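Local coordinates for protein beta-galactosidase (Trichoderma reesei, PDB 3OG2) that probably hydrolyses terminal non-reducing beta-D-galactose residues from beta-D-galactosides, as a glycoside hydrolase of family 35, at residues 260-263 and 264-268. Numbering follows the deposited sequence.
Sequences TWRQ and DHLNI
Thr-260 and Asp-264, Arg-262 and Leu-266, and Gln-263 and Asn-267 meet one turn apart in a local contact along the short surface helix 261-268 and the residue just before it. At its start the OG1 hydroxyl of Thr-260 donates to OD2 of Asp-264 at 2.7 Å, reaching the oxygen from above the carboxylate plane. The backbone closes the same turn, Asp-264 N binding Thr-260 O at 2.8 Å. With CG anti to its own carbonyl carbon (chi1 -66°), Asp-264 turns its carboxylate back toward the helix start, where the amino-terminal end of the dipole would probably favour its negative charge. OD2 also lies in the plane of the Trp-261 indole, at its edge, 3.5 Å from CD1. Were Asp-264 replaced by an alanine, the Thr-260 hydroxyl would probably lose this acceptor and be free to turn, and a gap is likely to open beside the indole edge. The helix belongs to the crossover of a beta-alpha-beta unit in the TIM barrel, between parallel strands 236-239 and 275-280. The Trp-261 side chain packs on the barrel, edge-to-face with His-237 and against Leu-276 and Phe-279; it is about 9 Å from the side chain of Glu-278, a galactose-binding residue. Farther round, Arg-262 lays one guanidinium face over Leu-266, whose CD1 is 3.8 Å from NE; the same arginine touches Thr-379 and Pro-380 of strand 379-380. Gln-263, bent at chi2, swings its amide forward, and NE2 donates to OD1 of Asn-267 at 2.9 Å in a nearly straight bond (163°). OD1 lies in the Gln-263 amide plane, whereas NE2 stands above the Asn-267 carbonyl plane, the two amides being turned 45° apart. Beneath this exposed pair, Asn-267 N binds Gln-263 O at 2.9 Å.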
# COMPACT_ATOMS: atom_id res chain seq x y z
N THR A 260 -9.55 0.39 -24.54
CA THR A 260 -10.91 0.89 -24.77
C THR A 260 -11.33 1.99 -23.84
O THR A 260 -12.46 2.45 -23.93
CB THR A 260 -11.95 -0.25 -24.63
OG1 THR A 260 -11.95 -0.70 -23.29
CG2 THR A 260 -11.56 -1.46 -25.50
N TRP A 261 -10.45 2.45 -22.93
CA TRP A 261 -10.96 3.27 -21.83
C TRP A 261 -11.35 4.69 -22.26
O TRP A 261 -12.24 5.26 -21.60
CB TRP A 261 -9.95 3.22 -20.69
CG TRP A 261 -9.95 1.93 -19.95
CD1 TRP A 261 -10.83 0.90 -20.03
CD2 TRP A 261 -8.96 1.52 -18.98
NE1 TRP A 261 -10.47 -0.13 -19.19
CE2 TRP A 261 -9.33 0.24 -18.53
CE3 TRP A 261 -7.80 2.16 -18.48
CZ2 TRP A 261 -8.59 -0.47 -17.56
CZ3 TRP A 261 -7.08 1.45 -17.53
CH2 TRP A 261 -7.46 0.17 -17.09
N ARG A 262 -10.69 5.27 -23.25
CA ARG A 262 -11.14 6.61 -23.69
C ARG A 262 -12.57 6.52 -24.19
O ARG A 262 -13.46 7.29 -23.83
CB ARG A 262 -10.18 7.13 -24.76
CG ARG A 262 -10.73 8.35 -25.48
CD ARG A 262 -10.85 9.56 -24.53
NE ARG A 262 -11.32 10.70 -25.37
CZ ARG A 262 -11.86 11.83 -24.98
NH1 ARG A 262 -12.01 12.00 -23.64
NH2 ARG A 262 -12.23 12.71 -25.91
N GLN A 263 -12.85 5.56 -25.08
CA GLN A 263 -14.22 5.40 -25.61
C GLN A 263 -15.19 4.96 -24.51
O GLN A 263 -16.33 5.46 -24.48
CB GLN A 263 -14.27 4.37 -26.74
CG GLN A 263 -15.65 4.42 -27.42
CD GLN A 263 -15.98 5.80 -28.01
OE1 GLN A 263 -15.19 6.36 -28.76
NE2 GLN A 263 -17.17 6.35 -27.69
N ASP A 264 -14.78 4.07 -23.62
CA ASP A 264 -15.68 3.70 -22.53
C ASP A 264 -16.03 4.95 -21.71
O ASP A 264 -17.16 5.10 -21.29
CB ASP A 264 -15.01 2.69 -21.61
CG ASP A 264 -14.74 1.35 -22.24
OD1 ASP A 264 -15.52 0.95 -23.17
OD2 ASP A 264 -13.81 0.65 -21.79
N HIS A 265 -15.06 5.83 -21.50
CA HIS A 265 -15.30 7.04 -20.70
C HIS A 265 -16.33 7.92 -21.39
O HIS A 265 -17.29 8.44 -20.80
CB HIS A 265 -13.95 7.79 -20.53
CG HIS A 265 -14.26 9.08 -19.82
ND1 HIS A 265 -14.77 9.07 -18.53
CD2 HIS A 265 -14.22 10.37 -20.21
CE1 HIS A 265 -14.99 10.36 -18.17
NE2 HIS A 265 -14.66 11.15 -19.16
N LEU A 266 -16.15 8.11 -22.70
CA LEU A 266 -17.13 8.90 -23.45
C LEU A 266 -18.49 8.25 -23.46
O LEU A 266 -19.49 8.97 -23.51
CB LEU A 266 -16.65 9.05 -24.89
CG LEU A 266 -15.39 9.96 -25.00
CD1 LEU A 266 -14.87 9.90 -26.43
CD2 LEU A 266 -15.67 11.36 -24.47
N ASN A 267 -18.56 6.92 -23.42
CA ASN A 267 -19.86 6.25 -23.44
C ASN A 267 -20.56 6.37 -22.10
O ASN A 267 -21.80 6.43 -21.98
CB ASN A 267 -19.66 4.77 -23.75
CG ASN A 267 -19.24 4.49 -25.16
OD1 ASN A 267 -19.39 5.36 -26.04
ND2 ASN A 267 -18.69 3.31 -25.39
N ILE A 268 -19.81 6.35 -21.01
CA ILE A 268 -20.35 6.24 -19.67
C ILE A 268 -20.53 7.60 -19.01
O ILE A 268 -21.59 7.80 -18.38
CB ILE A 268 -19.46 5.35 -18.76
CG1 ILE A 268 -19.46 3.91 -19.28
CG2 ILE A 268 -19.84 5.42 -17.28
CD1 ILE A 268 -18.35 3.03 -18.68